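Abietadiene synthase, chloroplastic (Abies grandis, PDB 3S9V) belongs to the terpene synthases, largely helical enzymes that combine a terpene synthase N-terminal domain with a C-terminal metal-binding domain. Local coordinates at residues Arg486-Ser491 / Ser531-Ile536; Thr495-Thr500 / Pro569-Ile574; Lys558-Ser563 / Val577-Thr582. All coordinates share one frame; numbering follows the deposited sequence.

In the fold
The three contacts lie close together on one side of the molecule, well away from its centre, in the all-helical metal-binding part of the terpene synthase. Centres are about 12 Å apart for contacts 1 and 2, and about 15 Å for contact 3 from either. Contact 1 pairs helix 461-491 with helix 521-541. Contact 2 lays the loop between helices 461-491 and 504-514 against the start of helix 570-594; contact 3 packs the turn that follows helix 547-559 on later turns of helix 570-594. Along the chain contact 1 closes before contact 3 opens, while contact 2 alternates with both. Contact 1 touches both others, through Ile536 and Phe533; helix 570-594 joins contacts 2 and 3.

Contact 1 (Arg486-Ser491 / Ser531-Ile536)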
loop_
_atom_site.group_PDB
_atom_site.type_symbol
_atom_site.label_atom_id
_atom_site.label_comp_id
_atom_site.label_asym_id
_atom_site.label_seq_id
_atom_site.Cartn_x
_atom_site.Cartn_y
_atom_site.Cartn_z
ATOM N N ARG A 486 -9.289 -21.443 -24.106
ATOM C CA ARG A 486 -9.852 -21.049 -25.382
ATOM C C ARG A 486 -10.107 -22.279 -26.244
ATOM O O ARG A 486 -10.988 -22.267 -27.098
ATOM C CB ARG A 486 -8.908 -20.093 -26.103
ATOM C CG ARG A 486 -8.953 -18.671 -25.590
ATOM C CD ARG A 486 -7.843 -17.855 -26.223
ATOM N NE ARG A 486 -7.913 -16.445 -25.856
ATOM C CZ ARG A 486 -6.947 -15.564 -26.097
ATOM N NH1 ARG A 486 -5.831 -15.949 -26.705
ATOM N NH2 ARG A 486 -7.096 -14.297 -25.735
ATOM N N ARG A 487 -9.334 -23.339 -26.021
ATOM C CA ARG A 487 -9.520 -24.572 -26.783
ATOM C C ARG A 487 -10.693 -25.350 -26.203
ATOM O O ARG A 487 -11.368 -26.089 -26.915
ATOM C CB ARG A 487 -8.257 -25.433 -26.753
ATOM C CG ARG A 487 -7.079 -24.793 -27.452
ATOM C CD ARG A 487 -5.907 -25.751 -27.590
ATOM N NE ARG A 487 -4.742 -25.065 -28.143
ATOM C CZ ARG A 487 -4.006 -24.191 -27.466
ATOM N NH1 ARG A 487 -4.310 -23.905 -26.208
ATOM N NH2 ARG A 487 -2.979 -23.586 -28.051
ATOM N N TRP A 488 -10.925 -25.178 -24.905
ATOM C CA TRP A 488 -12.030 -25.839 -24.225
ATOM C C TRP A 488 -13.319 -25.235 -24.764
ATOM O O TRP A 488 -14.290 -25.940 -25.022
ATOM C CB TRP A 488 -11.938 -25.612 -22.713
ATOM C CG TRP A 488 -13.254 -25.762 -21.989
ATOM C CD1 TRP A 488 -13.905 -26.928 -21.689
ATOM C CD2 TRP A 488 -14.115 -24.699 -21.551
ATOM N NE1 TRP A 488 -15.118 -26.657 -21.098
ATOM C CE2 TRP A 488 -15.274 -25.297 -21.003
ATOM C CE3 TRP A 488 -14.022 -23.299 -21.571
ATOM C CZ2 TRP A 488 -16.332 -24.541 -20.482
ATOM C CZ3 TRP A 488 -15.076 -22.545 -21.050
ATOM C CH2 TRP A 488 -16.216 -23.171 -20.515
ATOM N N TRP A 489 -13.320 -23.920 -24.944
ATOM C CA TRP A 489 -14.498 -23.238 -25.451
ATOM C C TRP A 489 -14.866 -23.684 -26.863
ATOM O O TRP A 489 -16.044 -23.847 -27.178
ATOM C CB TRP A 489 -14.278 -21.729 -25.418
ATOM C CG TRP A 489 -15.367 -20.941 -26.065
ATOM C CD1 TRP A 489 -15.478 -20.638 -27.388
ATOM C CD2 TRP A 489 -16.500 -20.345 -25.419
ATOM N NE1 TRP A 489 -16.608 -19.885 -27.610
ATOM C CE2 TRP A 489 -17.253 -19.691 -26.418
ATOM C CE3 TRP A 489 -16.950 -20.298 -24.093
ATOM C CZ2 TRP A 489 -18.435 -18.996 -26.133
ATOM C CZ3 TRP A 489 -18.124 -19.608 -23.810
ATOM C CH2 TRP A 489 -18.851 -18.965 -24.827
ATOM N N LYS A 490 -13.860 -23.876 -27.714
ATOM C CA LYS A 490 -14.101 -24.301 -29.089
ATOM C C LYS A 490 -14.495 -25.774 -29.161
ATOM O O LYS A 490 -15.349 -26.151 -29.958
ATOM C CB LYS A 490 -12.859 -24.048 -29.945
ATOM C CG LYS A 490 -12.543 -22.571 -30.119
ATOM C CD LYS A 490 -11.248 -22.344 -30.884
ATOM C CE LYS A 490 -10.949 -20.856 -31.001
ATOM N NZ LYS A 490 -9.624 -20.582 -31.621
ATOM N N SER A 491 -13.882 -26.592 -28.314
ATOM C CA SER A 491 -14.164 -28.024 -28.279
ATOM C C SER A 491 -15.556 -28.334 -27.733
ATOM O O SER A 491 -16.101 -29.409 -27.988
ATOM C CB SER A 491 -13.118 -28.747 -27.422
ATOM O OG SER A 491 -11.810 -28.561 -27.935
ATOM N N SER A 531 -17.572 -19.463 -14.035
ATOM C CA SER A 531 -18.026 -18.090 -14.255
ATOM C C SER A 531 -18.660 -17.967 -15.635
ATOM O O SER A 531 -19.719 -17.359 -15.792
ATOM C CB SER A 531 -16.860 -17.104 -14.160
ATOM O OG SER A 531 -16.287 -17.113 -12.869
ATOM N N ASN A 532 -18.005 -18.543 -16.640
ATOM C CA ASN A 532 -18.527 -18.487 -18.001
ATOM C C ASN A 532 -19.910 -19.131 -18.040
ATOM O O ASN A 532 -20.813 -18.645 -18.723
ATOM C CB ASN A 532 -17.588 -19.204 -18.973
ATOM C CG ASN A 532 -17.511 -18.506 -20.316
ATOM O OD1 ASN A 532 -18.535 -18.240 -20.946
ATOM N ND2 ASN A 532 -16.298 -18.198 -20.759
ATOM N N PHE A 533 -20.088 -20.219 -17.300
ATOM C CA PHE A 533 -21.390 -20.859 -17.283
ATOM C C PHE A 533 -22.450 -20.036 -16.566
ATOM O O PHE A 533 -23.626 -20.133 -16.900
ATOM C CB PHE A 533 -21.311 -22.263 -16.687
ATOM C CG PHE A 533 -21.220 -23.337 -17.731
ATOM C CD1 PHE A 533 -20.014 -23.972 -18.000
ATOM C CD2 PHE A 533 -22.335 -23.664 -18.498
ATOM C CE1 PHE A 533 -19.915 -24.912 -19.017
ATOM C CE2 PHE A 533 -22.247 -24.606 -19.521
ATOM C CZ PHE A 533 -21.033 -25.229 -19.779
ATOM N N THR A 534 -22.055 -19.225 -15.587
ATOM C CA THR A 534 -23.049 -18.398 -14.907
ATOM C C THR A 534 -23.495 -17.302 -15.878
ATOM O O THR A 534 -24.622 -16.825 -15.805
ATOM C CB THR A 534 -22.502 -17.758 -13.601
ATOM O OG1 THR A 534 -21.381 -16.913 -13.893
ATOM C CG2 THR A 534 -22.069 -18.832 -12.636
ATOM N N VAL A 535 -22.611 -16.924 -16.800
ATOM C CA VAL A 535 -22.936 -15.898 -17.792
ATOM C C VAL A 535 -23.872 -16.473 -18.847
ATOM O O VAL A 535 -24.876 -15.851 -19.201
ATOM C CB VAL A 535 -21.666 -15.361 -18.492
ATOM C CG1 VAL A 535 -22.038 -14.601 -19.765
ATOM C CG2 VAL A 535 -20.913 -14.448 -17.545
ATOM N N ILE A 536 -23.533 -17.662 -19.338
ATOM C CA ILE A 536 -24.319 -18.360 -20.351
ATOM C C ILE A 536 -25.733 -18.670 -19.852
ATOM O O ILE A 536 -26.721 -18.401 -20.545
ATOM C CB ILE A 536 -23.628 -19.696 -20.763
ATOM C CG1 ILE A 536 -22.333 -19.407 -21.534
ATOM C CG2 ILE A 536 -24.561 -20.541 -21.609
ATOM C CD1 ILE A 536 -21.523 -20.660 -21.835
#
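Two indoles from successive residues of helix 461-491, Trp488 and Trp489, meet helix 521-541 with their benzo edges. At the edge of the Trp488 ring, in its plane, sits CE1 of Phe533, 3.9 Å from CZ2, and the two side chains cross obliquely. At the edge of the Trp489 ring, near its plane, lies the amide oxygen of Asn532, while Ile536 CD1 approaches the same corner at a slant. This is helix-helix packing in the all-alpha metal-binding domain of a terpene synthase. The axes of the two short helical segments pass 13.5 Å apart at a crossing angle of -41°, a wide separation bridged by large side chains.

Both tryptophans carry CG anti to the backbone N (chi1 173° in Trp489), which sends the indoles out from the helix. Asn532 crosses Trp489 at about a right angle, its amide plane 39° from the indole plane. Ile536, with CG1 anti to its carbonyl carbon, extends CD1 to 4.1 Å from Trp489 CZ3. The contact is buried and consists of packing, and Asn532 ND2 is enclosed without a hydrogen-bond partner in the model.

Beyond the pair, Lys529 makes a cation-pi contact with Trp488, and Phe579 of helix 570-594 meets Phe533 edge-to-face. Val504 of helix 504-514 touches both Trp489 and Asn532. Within helix 521-541, Thr534 OG1 donates to Ser531 O in the carbonyl plane, on a lone pair. The tightest approach between the two segments is Asn532 OD1 to Trp489 CZ3, 3.2 Å, where the carbonyl oxygen faces a ring carbon at the indole edge.

Contact 2 (Thr495-Thr500 / Pro569-Ile574); sequences TDLNFT and PQQMKI
Gln571, in the first turn of helix 570-594, reaches across to the loop 495-500 and makes the one hydrogen bond between the two segments. Its CG lies anti to the carbonyl carbon, and a bend at chi2, -69°, folds the chain so that the amide end faces the loop backbone. There OE1 accepts from Asn498 N at 2.9 Å with an N-H...O angle of 157°. The donor stands above the carbonyl plane, so the bond does not follow a lone pair. The same oxygen also rests 3.2 Å from Leu497 CA.

Asn498 places CG between its backbone N and carbonyl carbon, the crowded position (chi1 53°). This brings its amide over that of Gln571, with the two planes nearly parallel. ND2 lies 3.2 Å from Gln571 CD, but the amides contact each other without a hydrogen bond. Phe499 adopts the same crowded first torsion. Its ring stands almost upright to the Gln571 amide and offers its edge to OE1, with CD1 at 3.7 Å, while Thr500 CG2 covers part of one face.

Leu497 has CG anti to the carbonyl carbon; Ile574 sets CG1 anti to the carbonyl carbon and CG2 anti to the backbone N. They slide past each other in opposite directions, bringing Leu497 CD2 to 3.9 Å from Ile574 CG2. At the outer margin, Ile574 CD1 reaches Asp496 CB at 4.0 Å, the two side chains crossing at about a right angle. Ile536 of helix 521-541 lies against Leu497 and Phe499, and Thr500 OG1 bonds Asp539 of that helix. The arrangement is an interhelical loop held to the first turn of a helix by a side-chain-to-backbone hydrogen bond, within the helical metal-binding domain of a terpene synthase.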
loop_
_atom_site.group_PDB
_atom_site.type_symbol
_atom_site.label_atom_id
_atom_site.label_comp_id
_atom_site.label_asym_id
_atom_site.label_seq_id
_atom_site.Cartn_x
_atom_site.Cartn_y
_atom_site.Cartn_z
ATOM N N THR A 495 -19.572 -22.270 -29.596
ATOM C CA THR A 495 -19.502 -21.260 -30.642
ATOM C C THR A 495 -20.878 -21.202 -31.296
ATOM O O THR A 495 -21.211 -20.244 -31.991
ATOM C CB THR A 495 -18.456 -21.634 -31.717
ATOM O OG1 THR A 495 -17.241 -22.058 -31.084
ATOM C CG2 THR A 495 -18.162 -20.434 -32.607
ATOM N N ASP A 496 -21.669 -22.244 -31.057
ATOM C CA ASP A 496 -23.018 -22.362 -31.602
ATOM C C ASP A 496 -24.020 -21.455 -30.892
ATOM O O ASP A 496 -24.908 -20.883 -31.522
ATOM C CB ASP A 496 -23.481 -23.814 -31.500
ATOM C CG ASP A 496 -22.596 -24.765 -32.287
ATOM O OD1 ASP A 496 -22.632 -25.982 -31.997
ATOM O OD2 ASP A 496 -21.874 -24.298 -33.199
ATOM N N LEU A 497 -23.876 -21.332 -29.576
ATOM C CA LEU A 497 -24.764 -20.495 -28.776
ATOM C C LEU A 497 -24.813 -19.077 -29.337
ATOM O O LEU A 497 -23.788 -18.408 -29.444
ATOM C CB LEU A 497 -24.281 -20.456 -27.325
ATOM C CG LEU A 497 -24.049 -21.812 -26.656
ATOM C CD1 LEU A 497 -23.551 -21.598 -25.236
ATOM C CD2 LEU A 497 -25.333 -22.620 -26.664
ATOM N N ASN A 498 -26.009 -18.620 -29.687
ATOM C CA ASN A 498 -26.172 -17.289 -30.248
ATOM C C ASN A 498 -26.818 -16.308 -29.282
ATOM O O ASN A 498 -27.079 -15.159 -29.641
ATOM C CB ASN A 498 -27.005 -17.366 -31.529
ATOM C CG ASN A 498 -28.321 -18.093 -31.324
ATOM O OD1 ASN A 498 -29.117 -17.735 -30.455
ATOM N ND2 ASN A 498 -28.555 -19.125 -32.128
ATOM N N PHE A 499 -27.077 -16.755 -28.057
ATOM C CA PHE A 499 -27.701 -15.890 -27.059
ATOM C C PHE A 499 -26.685 -15.335 -26.074
ATOM O O PHE A 499 -27.044 -14.612 -25.142
ATOM C CB PHE A 499 -28.779 -16.649 -26.289
ATOM C CG PHE A 499 -28.278 -17.884 -25.607
ATOM C CD1 PHE A 499 -28.222 -19.094 -26.288
ATOM C CD2 PHE A 499 -27.845 -17.836 -24.286
ATOM C CE1 PHE A 499 -27.745 -20.242 -25.663
ATOM C CE2 PHE A 499 -27.364 -18.977 -23.651
ATOM C CZ PHE A 499 -27.315 -20.182 -24.340
ATOM N N THR A 500 -25.418 -15.675 -26.277
ATOM C CA THR A 500 -24.365 -15.191 -25.398
ATOM C C THR A 500 -23.063 -14.935 -26.154
ATOM O O THR A 500 -22.647 -15.737 -26.995
ATOM C CB THR A 500 -24.100 -16.188 -24.242
ATOM O OG1 THR A 500 -23.155 -15.614 -23.329
ATOM C CG2 THR A 500 -23.553 -17.510 -24.776
ATOM N N PRO A 569 -35.242 -27.000 -26.566
ATOM C CA PRO A 569 -35.086 -26.176 -27.762
ATOM C C PRO A 569 -33.670 -26.431 -28.274
ATOM O O PRO A 569 -32.820 -26.934 -27.532
ATOM C CB PRO A 569 -35.234 -24.755 -27.226
ATOM C CG PRO A 569 -36.165 -24.923 -26.070
ATOM C CD PRO A 569 -35.662 -26.183 -25.412
ATOM N N GLN A 570 -33.420 -26.074 -29.528
ATOM C CA GLN A 570 -32.111 -26.262 -30.141
ATOM C C GLN A 570 -30.981 -25.765 -29.247
ATOM O O GLN A 570 -30.178 -26.552 -28.746
ATOM C CB GLN A 570 -32.057 -25.527 -31.485
ATOM C CG GLN A 570 -30.689 -25.538 -32.146
ATOM C CD GLN A 570 -30.216 -26.940 -32.490
ATOM O OE1 GLN A 570 -29.073 -27.133 -32.910
ATOM N NE2 GLN A 570 -31.095 -27.925 -32.319
ATOM N N GLN A 571 -30.932 -24.452 -29.059
ATOM C CA GLN A 571 -29.915 -23.801 -28.244
ATOM C C GLN A 571 -29.774 -24.336 -26.815
ATOM O O GLN A 571 -28.655 -24.546 -26.334
ATOM C CB GLN A 571 -30.191 -22.296 -28.196
ATOM C CG GLN A 571 -30.079 -21.612 -29.544
ATOM C CD GLN A 571 -28.654 -21.570 -30.043
ATOM O OE1 GLN A 571 -27.819 -20.837 -29.507
ATOM N NE2 GLN A 571 -28.360 -22.363 -31.066
ATOM N N MET A 572 -30.896 -24.553 -26.134
ATOM C CA MET A 572 -30.856 -25.040 -24.760
ATOM C C MET A 572 -30.172 -26.409 -24.661
ATOM O O MET A 572 -29.357 -26.645 -23.768
ATOM C CB MET A 572 -32.281 -25.111 -24.182
ATOM C CG MET A 572 -32.345 -25.410 -22.688
ATOM S SD MET A 572 -33.998 -25.317 -21.937
ATOM C CE MET A 572 -33.973 -26.779 -20.981
ATOM N N LYS A 573 -30.500 -27.298 -25.592
ATOM C CA LYS A 573 -29.946 -28.649 -25.618
ATOM C C LYS A 573 -28.431 -28.619 -25.624
ATOM O O LYS A 573 -27.779 -29.299 -24.834
ATOM C CB LYS A 573 -30.449 -29.386 -26.861
ATOM C CG LYS A 573 -29.922 -30.797 -27.033
ATOM C CD LYS A 573 -30.501 -31.413 -28.300
ATOM C CE LYS A 573 -29.886 -32.767 -28.614
ATOM N NZ LYS A 573 -30.403 -33.309 -29.904
ATOM N N ILE A 574 -27.882 -27.827 -26.537
ATOM C CA ILE A 574 -26.444 -27.673 -26.670
ATOM C C ILE A 574 -25.881 -27.140 -25.355
ATOM O O ILE A 574 -24.933 -27.701 -24.795
ATOM C CB ILE A 574 -26.115 -26.675 -27.810
ATOM C CG1 ILE A 574 -26.487 -27.287 -29.163
ATOM C CG2 ILE A 574 -24.646 -26.291 -27.773
ATOM C CD1 ILE A 574 -26.334 -26.317 -30.322
#

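Contact 3 (Lys558-Ser563 / Val577-Thr582); sequences KRWDLS and VGFYNT
Aromatic packing dominates. CG anti to the backbone N in Trp560 (chi1 -163°) and Tyr580 (chi1 176°) extends the rings toward one another. The Tyr580 edge carrying CD2 and CE2 lies over one face of the indole, with CE2 3.6 Å from Trp560 NE1. The five-membered ring of Trp560 and the Tyr580 ring lie obliquely, centroids 4.9 Å apart and planes at 39°. Phe579 CE2 instead meets the edge of the indole, 3.7 Å from CZ3, the two side chains crossing at about a right angle.

A CH-pi contact adds Leu562, whose CD2 sits over a Tyr580 face, 4.0 Å from the ring centroid.

Hydrogen bonds shape the turn that carries Trp560 and Leu562. Trp560 leaves the helix with positive phi, and Asp561 OD1 then accepts from Ser563 N at 2.7 Å, forming an Asx turn. Ser563 OG gives OD1 a second, very short bond of 2.5 Å, and itself accepts from Arg559 NH1 in the guanidinium plane.

Trp560 NE1 bonds Asn584 further along helix 570-594. The turn after helix 547-559 thus packs on helix 570-594 and, through Leu599 and Gln603, on helix 599-621; Phe579 meets Trp606 there edge-to-face and touches Leu537 of helix 521-541.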
loop_
_atom_site.group_PDB
_atom_site.type_symbol
_atom_site.label_atom_id
_atom_site.label_comp_id
_atom_site.label_asym_id
_atom_site.label_seq_id
_atom_site.Cartn_x
_atom_site.Cartn_y
_atom_site.Cartn_z
ATOM N N LYS A 558 -31.321 -31.340 -11.676
ATOM C CA LYS A 558 -31.757 -32.043 -10.478
ATOM C C LYS A 558 -31.581 -33.568 -10.557
ATOM O O LYS A 558 -31.065 -34.192 -9.622
ATOM C CB LYS A 558 -33.223 -31.730 -10.182
ATOM C CG LYS A 558 -33.730 -32.413 -8.922
ATOM C CD LYS A 558 -35.248 -32.398 -8.820
ATOM C CE LYS A 558 -35.708 -33.140 -7.572
ATOM N NZ LYS A 558 -37.187 -33.274 -7.511
ATOM N N ARG A 559 -32.028 -34.175 -11.653
ATOM C CA ARG A 559 -31.897 -35.624 -11.793
ATOM C C ARG A 559 -30.519 -35.993 -12.359
ATOM O O ARG A 559 -30.079 -37.137 -12.264
ATOM C CB ARG A 559 -33.018 -36.175 -12.683
ATOM C CG ARG A 559 -33.125 -35.507 -14.030
ATOM C CD ARG A 559 -34.168 -36.172 -14.920
ATOM N NE ARG A 559 -35.546 -35.888 -14.525
ATOM C CZ ARG A 559 -36.606 -36.185 -15.274
ATOM N NH1 ARG A 559 -36.441 -36.773 -16.453
ATOM N NH2 ARG A 559 -37.831 -35.892 -14.856
ATOM N N TRP A 560 -29.847 -34.997 -12.927
ATOM C CA TRP A 560 -28.516 -35.137 -13.515
ATOM C C TRP A 560 -28.354 -36.272 -14.532
ATOM O O TRP A 560 -27.563 -37.196 -14.328
ATOM C CB TRP A 560 -27.458 -35.262 -12.405
ATOM C CG TRP A 560 -26.054 -35.000 -12.881
ATOM C CD1 TRP A 560 -25.109 -35.930 -13.202
ATOM C CD2 TRP A 560 -25.477 -33.724 -13.183
ATOM N NE1 TRP A 560 -23.983 -35.316 -13.692
ATOM C CE2 TRP A 560 -24.181 -33.961 -13.691
ATOM C CE3 TRP A 560 -25.930 -32.403 -13.077
ATOM C CZ2 TRP A 560 -23.332 -32.929 -14.093
ATOM C CZ3 TRP A 560 -25.086 -31.374 -13.476
ATOM C CH2 TRP A 560 -23.800 -31.646 -13.979
ATOM N N ASP A 561 -29.111 -36.191 -15.625
ATOM C CA ASP A 561 -29.040 -37.167 -16.712
ATOM C C ASP A 561 -29.436 -36.469 -18.006
ATOM O O ASP A 561 -29.596 -35.246 -18.028
ATOM C CB ASP A 561 -29.957 -38.375 -16.461
ATOM C CG ASP A 561 -31.427 -38.000 -16.379
ATOM O OD1 ASP A 561 -31.886 -37.160 -17.184
ATOM O OD2 ASP A 561 -32.131 -38.563 -15.515
ATOM N N LEU A 562 -29.591 -37.238 -19.081
ATOM C CA LEU A 562 -29.964 -36.674 -20.371
ATOM C C LEU A 562 -31.357 -37.127 -20.792
ATOM O O LEU A 562 -31.644 -37.246 -21.979
ATOM C CB LEU A 562 -28.944 -37.092 -21.436
ATOM C CG LEU A 562 -27.480 -36.758 -21.136
ATOM C CD1 LEU A 562 -26.595 -37.255 -22.266
ATOM C CD2 LEU A 562 -27.319 -35.259 -20.962
ATOM N N SER A 563 -32.226 -37.365 -19.818
ATOM C CA SER A 563 -33.585 -37.823 -20.099
ATOM C C SER A 563 -34.553 -36.749 -20.591
ATOM O O SER A 563 -35.701 -37.060 -20.910
ATOM C CB SER A 563 -34.181 -38.464 -18.851
ATOM O OG SER A 563 -34.275 -37.506 -17.810
ATOM N N VAL A 577 -25.909 -29.958 -22.634
ATOM C CA VAL A 577 -24.940 -31.019 -22.896
ATOM C C VAL A 577 -23.559 -30.524 -22.485
ATOM O O VAL A 577 -22.819 -31.232 -21.800
ATOM C CB VAL A 577 -24.933 -31.436 -24.394
ATOM C CG1 VAL A 577 -23.812 -32.429 -24.659
ATOM C CG2 VAL A 577 -26.270 -32.075 -24.762
ATOM N N GLY A 578 -23.229 -29.301 -22.897
ATOM C CA GLY A 578 -21.950 -28.715 -22.537
ATOM C C GLY A 578 -21.839 -28.584 -21.024
ATOM O O GLY A 578 -20.818 -28.935 -20.436
ATOM N N PHE A 579 -22.899 -28.088 -20.393
ATOM C CA PHE A 579 -22.936 -27.916 -18.943
ATOM C C PHE A 579 -22.652 -29.254 -18.260
ATOM O O PHE A 579 -21.792 -29.347 -17.389
ATOM C CB PHE A 579 -24.318 -27.393 -18.519
ATOM C CG PHE A 579 -24.474 -27.183 -17.032
ATOM C CD1 PHE A 579 -23.961 -26.051 -16.414
ATOM C CD2 PHE A 579 -25.164 -28.111 -16.253
ATOM C CE1 PHE A 579 -24.132 -25.843 -15.045
ATOM C CE2 PHE A 579 -25.338 -27.913 -14.881
ATOM C CZ PHE A 579 -24.822 -26.776 -14.278
ATOM N N TYR A 580 -23.385 -30.283 -18.676
ATOM C CA TYR A 580 -23.262 -31.642 -18.144
ATOM C C TYR A 580 -21.861 -32.241 -18.359
ATOM O O TYR A 580 -21.279 -32.830 -17.446
ATOM C CB TYR A 580 -24.334 -32.523 -18.805
ATOM C CG TYR A 580 -24.326 -34.007 -18.469
ATOM C CD1 TYR A 580 -23.780 -34.945 -19.354
ATOM C CD2 TYR A 580 -24.943 -34.481 -17.313
ATOM C CE1 TYR A 580 -23.862 -36.323 -19.097
ATOM C CE2 TYR A 580 -25.028 -35.850 -17.047
ATOM C CZ TYR A 580 -24.488 -36.764 -17.944
ATOM O OH TYR A 580 -24.592 -38.115 -17.676
ATOM N N ASN A 581 -21.318 -32.092 -19.561
ATOM C CA ASN A 581 -19.992 -32.634 -19.834
ATOM C C ASN A 581 -18.920 -31.912 -19.016
ATOM O O ASN A 581 -18.016 -32.538 -18.464
ATOM C CB ASN A 581 -19.661 -32.534 -21.327
ATOM C CG ASN A 581 -20.562 -33.405 -22.183
ATOM O OD1 ASN A 581 -21.076 -34.421 -21.720
ATOM N ND2 ASN A 581 -20.744 -33.017 -23.444
ATOM N N THR A 582 -19.027 -30.592 -18.937
ATOM C CA THR A 582 -18.066 -29.813 -18.187
ATOM C C THR A 582 -18.082 -30.177 -16.707
ATOM O O THR A 582 -17.033 -30.439 -16.121
ATOM C CB THR A 582 -18.330 -28.310 -18.330
ATOM O OG1 THR A 582 -18.033 -27.898 -19.669
ATOM C CG2 THR A 582 -17.471 -27.523 -17.362
#